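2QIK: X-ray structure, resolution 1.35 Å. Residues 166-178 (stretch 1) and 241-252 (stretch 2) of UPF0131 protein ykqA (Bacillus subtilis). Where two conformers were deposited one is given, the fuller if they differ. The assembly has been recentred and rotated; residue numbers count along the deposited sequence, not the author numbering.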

ATOM      1  N   ARG A 166       5.142 -12.132  -0.043  1.00  9.71           N
ATOM      2  CA  ARG A 166       6.415 -12.526  -0.631  1.00 10.28           C
ATOM      3  C   ARG A 166       7.560 -11.851   0.076  1.00  9.91           C
ATOM      4  O   ARG A 166       7.376 -10.838   0.719  1.00 13.88           O
ATOM      5  N   PHE A 167       8.755 -12.410  -0.019  1.00  9.63           N
ATOM      6  CA  PHE A 167       9.891 -12.021   0.801  1.00 10.08           C
ATOM      7  C   PHE A 167      10.888 -11.261  -0.080  1.00  9.92           C
ATOM      8  O   PHE A 167      11.879 -11.825  -0.529  1.00 10.99           O
ATOM      9  N   THR A 168      10.554  -9.990  -0.351  1.00 10.03           N
ATOM     10  CA  THR A 168      11.213  -9.216  -1.376  1.00 10.17           C
ATOM     11  C   THR A 168      12.169  -8.147  -0.837  1.00 10.08           C
ATOM     12  O   THR A 168      12.848  -7.507  -1.649  1.00 11.27           O
ATOM     13  N   LEU A 169      12.228  -7.921   0.467  1.00 10.17           N
ATOM     14  CA  LEU A 169      13.187  -6.953   1.039  1.00 10.71           C
ATOM     15  C   LEU A 169      14.457  -7.692   1.313  1.00 13.21           C
ATOM     16  O   LEU A 169      14.461  -8.622   2.102  1.00 15.49           O
ATOM     17  N   LYS A 170      15.534  -7.306   0.664  1.00 14.47           N
ATOM     18  CA  LYS A 170      16.771  -8.029   0.902  1.00 17.75           C
ATOM     19  C   LYS A 170      17.603  -7.358   2.011  1.00 17.75           C
ATOM     20  O   LYS A 170      17.924  -6.179   1.983  1.00 21.75           O
ATOM     21  N   ARG A 171      17.957  -8.181   2.974  1.00 17.81           N
ATOM     22  CA  ARG A 171      18.852  -7.779   4.049  1.00 17.83           C
ATOM     23  C   ARG A 171      19.995  -8.784   4.098  1.00 20.72           C
ATOM     24  O   ARG A 171      19.993  -9.842   3.474  1.00 19.66           O
ATOM     25  N   GLU A 172      20.990  -8.429   4.888  1.00 21.43           N
ATOM     26  CA  GLU A 172      22.179  -9.270   4.937  1.00 23.29           C
ATOM     27  C   GLU A 172      21.877 -10.649   5.486  1.00 22.43           C
ATOM     28  O   GLU A 172      22.503 -11.640   5.012  1.00 25.26           O
ATOM     29  N   ASP A 173      20.923 -10.774   6.422  1.00 20.04           N
ATOM     30  CA  ASP A 173      20.626 -12.040   7.082  1.00 19.88           C
ATOM     31  C   ASP A 173      19.486 -12.818   6.426  1.00 19.32           C
ATOM     32  O   ASP A 173      19.135 -13.880   6.872  1.00 19.81           O
ATOM     33  N   GLY A 174      19.003 -12.371   5.295  1.00 16.78           N
ATOM     34  CA  GLY A 174      17.829 -12.927   4.711  1.00 14.78           C
ATOM     35  C   GLY A 174      16.816 -11.862   4.353  1.00 13.89           C
ATOM     36  O   GLY A 174      17.048 -10.683   4.543  1.00 18.07           O
ATOM     37  N   SER A 175      15.667 -12.272   3.913  1.00 12.90           N
ATOM     38  CA  SER A 175      14.610 -11.395   3.454  0.50 11.17           C
ATOM     39  C   SER A 175      13.664 -10.928   4.575  1.00 12.25           C
ATOM     40  O   SER A 175      13.693 -11.445   5.719  1.00 16.03           O
ATOM     41  N   ARG A 176      12.904  -9.875   4.293  1.00 10.75           N
ATOM     42  CA  ARG A 176      11.701  -9.538   5.059  1.00 10.00           C
ATOM     43  C   ARG A 176      10.494  -9.558   4.128  1.00  9.14           C
ATOM     44  O   ARG A 176      10.624  -9.513   2.906  1.00  9.75           O
ATOM     45  N   ALA A 177       9.324  -9.606   4.721  1.00  8.90           N
ATOM     46  CA  ALA A 177       8.068  -9.764   4.043  1.00  8.64           C
ATOM     47  C   ALA A 177       7.577  -8.513   3.320  1.00  7.53           C
ATOM     48  O   ALA A 177       7.944  -7.405   3.638  1.00  9.01           O
ATOM     49  N   ASP A 178       6.667  -8.756   2.429  1.00  7.72           N
ATOM     50  CA  ASP A 178       6.078  -7.792   1.508  1.00  7.88           C
ATOM     51  C   ASP A 178       4.771  -8.382   1.020  1.00  7.73           C
ATOM     52  O   ASP A 178       4.533  -9.573   1.210  1.00  8.49           O
ATOM     53  N   ILE A 241      14.230 -14.435  -1.294  1.00 15.10           N
ATOM     54  CA  ILE A 241      15.120 -15.293  -0.580  1.00 15.13           C
ATOM     55  C   ILE A 241      14.516 -15.620   0.778  1.00 14.16           C
ATOM     56  O   ILE A 241      13.629 -14.928   1.236  1.00 14.51           O
ATOM     57  N   ALA A 242      15.009 -16.640   1.447  1.00 14.09           N
ATOM     58  CA  ALA A 242      14.452 -17.049   2.705  1.00 13.68           C
ATOM     59  C   ALA A 242      14.627 -15.990   3.813  1.00 13.36           C
ATOM     60  O   ALA A 242      15.657 -15.308   3.875  1.00 13.96           O
ATOM     61  N   PRO A 243      13.630 -15.896   4.684  1.00 12.62           N
ATOM     62  CA  PRO A 243      13.775 -15.029   5.839  1.00 12.92           C
ATOM     63  C   PRO A 243      14.730 -15.657   6.890  1.00 14.55           C
ATOM     64  O   PRO A 243      14.948 -16.881   6.909  1.00 15.06           O
ATOM     65  N   PRO A 244      15.340 -14.829   7.726  1.00 14.27           N
ATOM     66  CA  PRO A 244      16.156 -15.418   8.787  1.00 14.69           C
ATOM     67  C   PRO A 244      15.237 -16.095   9.811  1.00 14.42           C
ATOM     68  O   PRO A 244      14.073 -15.780   9.945  1.00 13.74           O
ATOM     69  N   GLN A 245      15.798 -17.023  10.594  1.00 18.03           N
ATOM     70  CA  GLN A 245      15.003 -17.886  11.425  1.00 19.30           C
ATOM     71  C   GLN A 245      14.214 -17.189  12.506  1.00 17.94           C
ATOM     72  O   GLN A 245      13.104 -17.521  12.749  1.00 17.55           O
ATOM     73  N   HIS A 246      14.822 -16.256  13.186  1.00 18.21           N
ATOM     74  CA  HIS A 246      14.224 -15.543  14.304  1.00 19.41           C
ATOM     75  C   HIS A 246      12.944 -14.843  13.807  1.00 18.16           C
ATOM     76  O   HIS A 246      11.819 -15.038  14.391  1.00 19.74           O
ATOM     77  N   TYR A 247      13.096 -14.102  12.701  1.00 15.91           N
ATOM     78  CA  TYR A 247      11.988 -13.383  12.003  1.00 15.59           C
ATOM     79  C   TYR A 247      10.920 -14.357  11.495  1.00 13.11           C
ATOM     80  O   TYR A 247       9.765 -14.125  11.693  1.00 13.04           O
ATOM     81  N   GLN A 248      11.335 -15.475  10.872  1.00 13.58           N
ATOM     82  CA  GLN A 248      10.370 -16.438  10.422  1.00 12.09           C
ATOM     83  C   GLN A 248       9.543 -16.990  11.566  1.00 14.01           C
ATOM     84  O   GLN A 248       8.318 -17.184  11.465  1.00 13.14           O
ATOM     85  N   ILE A 249      10.199 -17.197  12.710  1.00 15.43           N
ATOM     86  CA  ILE A 249       9.417 -17.683  13.842  1.00 16.94           C
ATOM     87  C   ILE A 249       8.348 -16.701  14.286  1.00 16.07           C
ATOM     88  O   ILE A 249       7.270 -17.100  14.692  1.00 14.68           O
ATOM     89  N   GLU A 250       8.632 -15.399  14.246  1.00 15.23           N
ATOM     90  CA  GLU A 250       7.606 -14.378  14.587  1.00 14.87           C
ATOM     91  C   GLU A 250       6.408 -14.505  13.675  1.00 12.30           C
ATOM     92  O   GLU A 250       5.267 -14.521  14.127  1.00 13.67           O
ATOM     93  N   ILE A 251       6.670 -14.646  12.365  1.00 12.00           N
ATOM     94  CA  ILE A 251       5.583 -14.792  11.398  1.00 12.07           C
ATOM     95  C   ILE A 251       4.757 -16.015  11.680  1.00 12.07           C
ATOM     96  O   ILE A 251       3.530 -16.021  11.679  1.00 13.15           O
ATOM     97  N   GLU A 252       5.455 -17.096  11.973  1.00 12.22           N
ATOM     98  CA  GLU A 252       4.762 -18.339  12.224  1.00 13.19           C
ATOM     99  C   GLU A 252       3.886 -18.249  13.438  1.00 13.50           C
ATOM    100  O   GLU A 252       2.756 -18.738  13.414  1.00 14.08           O
TER

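A β-hairpin strand is pinned by three hydrogen bonds to a proline-rich lead-in and the first turns of a helix, with substantial apolar packing around Phe167, Tyr247 and Ile241. The helix runs at 25° to strand 174-178, their axes 9.3 Å apart at closest approach.

Ser175 is the first anchor. Its backbone N donates to Ala242 O at 3.0 Å, and its side chain, pointing toward the other stretch with chi1 p, sends OG to Ile241 O at 2.6 Å, so one residue satisfies two successive carbonyls of the loop. The neighbouring Gly174 makes this approach possible: a CB there would clash with Ala242 O and Pro244 N, and its backbone angles themselves call for glycine. Ile241, the most covered residue of either stretch, starts sideways (chi1 p, chi2 t), but its end comes nearer, with CG1 3.8 Å from Ser175 CB and CD1 4.1 Å from Gly174 CA.

Tyr247 is the second anchor. With chi1 t it points toward the other stretch, and its OH accepts from Ala177 N at 2.9 Å; the hydroxyl is also bonded elsewhere in the structure. Arg176 CD lies over one face of the ring, 3.5 Å from the centroid, a CH-pi contact. At the ring's edge sits Phe167, CE2 to Tyr247 CE2 4.2 Å.

Phe167 (chi1 m) points toward the other stretch and makes further apolar contacts: its CE2 meets Ile251 CD1 at 3.8 Å, and its CD2 meets Pro243 CB at 4.2 Å.

Arg176 (m, m, t) is bonded within its own stretch, to Asp173 of the turn and to Ser175 O. Its NH1 bridges to Asp173 OD2 at 2.9 Å and also donates to Ser175 O at 3.1 Å, and the guanidinium has Pro244 CG over one face. At the exposed margin a water joins Arg176 NH2 (3.2 Å from the water O) to His246 NE2 (3.1 Å from the same O).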

ATOM      1  CB  ARG A 166       6.420 -12.130  -2.096  1.00 10.84           C
ATOM      2  CG  ARG A 166       5.459 -12.866  -2.937  1.00 11.42           C
ATOM      3  CD  ARG A 166       5.764 -12.726  -4.403  1.00 12.53           C
ATOM      4  NE  ARG A 166       4.743 -13.344  -5.248  1.00 13.03           N
ATOM      5  CZ  ARG A 166       4.726 -14.659  -5.522  1.00 13.96           C
ATOM      6  NH1 ARG A 166       5.690 -15.455  -5.099  1.00 15.67           N
ATOM      7  NH2 ARG A 166       3.764 -15.147  -6.246  1.00 16.42           N
ATOM      8  CB  PHE A 167      10.456 -13.258   1.490  1.00 11.73           C
ATOM      9  CG  PHE A 167       9.474 -13.770   2.466  1.00  9.88           C
ATOM     10  CD1 PHE A 167       8.370 -14.509   2.093  1.00 11.34           C
ATOM     11  CD2 PHE A 167       9.578 -13.354   3.766  1.00 11.16           C
ATOM     12  CE1 PHE A 167       7.382 -14.802   3.031  1.00 11.57           C
ATOM     13  CE2 PHE A 167       8.649 -13.689   4.700  1.00 11.28           C
ATOM     14  CZ  PHE A 167       7.535 -14.360   4.335  1.00 11.61           C
ATOM     15  CB  THR A 168      10.177  -8.511  -2.225  1.00  9.53           C
ATOM     16  OG1 THR A 168       9.544  -7.540  -1.414  1.00 10.07           O
ATOM     17  CG2 THR A 168       9.117  -9.416  -2.805  1.00 12.54           C
ATOM     18  CB  LEU A 169      12.665  -6.329   2.338  1.00 10.90           C
ATOM     19  CG  LEU A 169      13.590  -5.257   2.868  1.00 11.10           C
ATOM     20  CD1 LEU A 169      13.508  -4.004   2.136  1.00 13.44           C
ATOM     21  CD2 LEU A 169      13.267  -5.008   4.349  1.00 15.72           C
ATOM     22  CB  LYS A 170      17.467  -8.227  -0.418  1.00 20.97           C
ATOM     23  CG  LYS A 170      18.798  -8.948  -0.311  1.00 24.59           C
ATOM     24  CD  LYS A 170      19.862  -7.984   0.204  1.00 28.80           C
ATOM     25  CE  LYS A 170      19.991  -6.668  -0.546  1.00 31.90           C
ATOM     26  NZ  LYS A 170      20.241  -7.012  -1.969  1.00 36.23           N
ATOM     27  CB  ARG A 171      18.112  -7.729   5.396  1.00 20.03           C
ATOM     28  CG  ARG A 171      16.960  -6.742   5.461  1.00 23.63           C
ATOM     29  CD  ARG A 171      17.292  -5.394   5.015  1.00 32.40           C
ATOM     30  NE  ARG A 171      16.789  -4.372   5.929  1.00 33.78           N
ATOM     31  CZ  ARG A 171      16.579  -3.113   5.591  1.00 31.46           C
ATOM     32  NH1 ARG A 171      16.768  -2.733   4.345  1.00 29.80           N
ATOM     33  NH2 ARG A 171      16.123  -2.249   6.491  1.00 34.38           N
ATOM     34  CB  GLU A 172      23.323  -8.529   5.676  1.00 25.01           C
ATOM     35  CG  GLU A 172      23.742  -7.207   5.002  1.00 29.20           C
ATOM     36  CD  GLU A 172      24.747  -6.356   5.813  1.00 30.41           C
ATOM     37  OE1 GLU A 172      25.921  -6.112   5.339  1.00 36.93           O
ATOM     38  OE2 GLU A 172      24.384  -5.883   6.941  1.00 38.01           O
ATOM     39  CB  ASP A 173      20.357 -11.818   8.571  1.00 20.44           C
ATOM     40  CG  ASP A 173      19.154 -10.966   8.828  1.00 22.55           C
ATOM     41  OD1 ASP A 173      18.711 -10.834   9.995  1.00 25.70           O
ATOM     42  OD2 ASP A 173      18.578 -10.349   7.924  1.00 25.92           O
ATOM     43  CB  SER A 175      13.750 -12.185   2.510  0.50 10.62           C
ATOM     44  OG  SER A 175      13.159 -13.244   3.196  0.50  7.79           O
ATOM     45  CB  ARG A 176      11.840  -8.190   5.768  1.00 10.67           C
ATOM     46  CG  ARG A 176      13.108  -8.108   6.655  1.00 11.86           C
ATOM     47  CD  ARG A 176      13.064  -8.974   7.817  1.00 13.38           C
ATOM     48  NE  ARG A 176      14.155  -8.764   8.730  1.00 17.39           N
ATOM     49  CZ  ARG A 176      15.361  -9.259   8.602  1.00 17.89           C
ATOM     50  NH1 ARG A 176      15.713  -9.954   7.568  1.00 16.53           N
ATOM     51  NH2 ARG A 176      16.291  -8.989   9.527  1.00 21.30           N
ATOM     52  CB  ALA A 177       7.019 -10.256   4.968  1.00  9.40           C
ATOM     53  CB  ASP A 178       6.990  -7.541   0.304  1.00  8.35           C
ATOM     54  CG  ASP A 178       6.585  -6.404  -0.591  1.00  9.06           C
ATOM     55  OD1 ASP A 178       5.891  -5.438  -0.130  1.00  8.53           O
ATOM     56  OD2 ASP A 178       7.087  -6.379  -1.748  1.00  9.42           O
ATOM     57  CB  ILE A 241      16.540 -14.746  -0.451  1.00 16.71           C
ATOM     58  CG1 ILE A 241      16.611 -13.546   0.427  1.00 19.64           C
ATOM     59  CG2 ILE A 241      17.127 -14.414  -1.794  1.00 18.98           C
ATOM     60  CD1 ILE A 241      18.051 -13.056   0.596  1.00 21.25           C
ATOM     61  CB  ALA A 242      15.088 -18.341   3.183  1.00 14.24           C
ATOM     62  CB  PRO A 243      12.343 -14.971   6.426  1.00 13.21           C
ATOM     63  CG  PRO A 243      11.699 -16.261   6.004  1.00 12.90           C
ATOM     64  CD  PRO A 243      12.309 -16.563   4.649  1.00 13.47           C
ATOM     65  CB  PRO A 244      16.894 -14.218   9.372  1.00 16.00           C
ATOM     66  CG  PRO A 244      16.037 -13.098   9.050  1.00 16.32           C
ATOM     67  CD  PRO A 244      15.269 -13.378   7.839  1.00 15.28           C
ATOM     68  CB  GLN A 245      15.951 -18.926  12.113  1.00 21.41           C
ATOM     69  CG  GLN A 245      15.434 -19.991  13.085  1.00 26.10           C
ATOM     70  CD  GLN A 245      16.510 -21.072  13.351  1.00 30.08           C
ATOM     71  OE1 GLN A 245      16.671 -21.531  14.490  1.00 41.96           O
ATOM     72  NE2 GLN A 245      17.256 -21.478  12.278  1.00 35.34           N
ATOM     73  CB  HIS A 246      15.359 -14.590  14.839  1.00 22.57           C
ATOM     74  CG  HIS A 246      15.532 -13.295  14.054  1.00 27.90           C
ATOM     75  ND1 HIS A 246      16.056 -13.240  12.777  1.00 30.93           N
ATOM     76  CD2 HIS A 246      15.177 -12.010  14.345  1.00 31.91           C
ATOM     77  CE1 HIS A 246      16.052 -12.000  12.333  1.00 32.51           C
ATOM     78  NE2 HIS A 246      15.523 -11.230  13.259  1.00 30.89           N
ATOM     79  CB  TYR A 247      12.573 -12.574  10.875  1.00 14.03           C
ATOM     80  CG  TYR A 247      11.586 -11.812  10.021  1.00 12.73           C
ATOM     81  CD1 TYR A 247      10.949 -10.668  10.481  1.00 13.19           C
ATOM     82  CD2 TYR A 247      11.301 -12.255   8.755  1.00 14.02           C
ATOM     83  CE1 TYR A 247      10.034  -9.996   9.658  1.00 12.79           C
ATOM     84  CE2 TYR A 247      10.425 -11.626   7.948  1.00 12.92           C
ATOM     85  CZ  TYR A 247       9.777 -10.500   8.403  1.00 11.88           C
ATOM     86  OH  TYR A 247       8.912  -9.900   7.555  1.00 13.33           O
ATOM     87  CB  GLN A 248      11.046 -17.591   9.699  1.00 13.00           C
ATOM     88  CG  GLN A 248      10.083 -18.681   9.324  1.00 13.95           C
ATOM     89  CD  GLN A 248      10.582 -19.748   8.328  1.00 14.04           C
ATOM     90  OE1 GLN A 248       9.938 -20.853   8.174  1.00 17.54           O
ATOM     91  NE2 GLN A 248      11.627 -19.433   7.650  1.00 13.59           N
ATOM     92  CB  ILE A 249      10.364 -18.092  14.989  1.00 17.92           C
ATOM     93  CG1 ILE A 249      11.246 -19.299  14.616  1.00 21.29           C
ATOM     94  CG2 ILE A 249       9.561 -18.450  16.264  1.00 20.49           C
ATOM     95  CD1 ILE A 249      12.469 -19.500  15.554  1.00 23.30           C
ATOM     96  CB  GLU A 250       8.205 -12.994  14.499  1.00 15.13           C
ATOM     97  CG  GLU A 250       9.251 -12.728  15.541  1.00 17.39           C
ATOM     98  CD  GLU A 250      10.001 -11.438  15.307  1.00 19.65           C
ATOM     99  OE1 GLU A 250      11.231 -11.551  15.114  1.00 29.43           O
ATOM    100  OE2 GLU A 250       9.476 -10.319  15.415  1.00 21.88           O
ATOM    101  CB  ILE A 251       6.105 -14.812   9.958  1.00 11.85           C
ATOM    102  CG1 ILE A 251       6.708 -13.482   9.653  1.00 12.05           C
ATOM    103  CG2 ILE A 251       5.017 -15.169   8.970  1.00 13.32           C
ATOM    104  CD1 ILE A 251       7.308 -13.361   8.277  1.00 13.73           C
ATOM    105  CB  GLU A 252       5.758 -19.511  12.351  1.00 14.94           C
ATOM    106  CG  GLU A 252       6.452 -19.866  11.058  1.00 15.51           C
ATOM    107  CD  GLU A 252       7.286 -21.090  11.143  1.00 18.27           C
ATOM    108  OE1 GLU A 252       7.817 -21.472  10.110  1.00 20.65           O
ATOM    109  OE2 GLU A 252       7.369 -21.690  12.217  1.00 24.97           O
TER
HETATM  110  O   HOH W   1      14.903  -8.383  12.346  1.00 47.57           O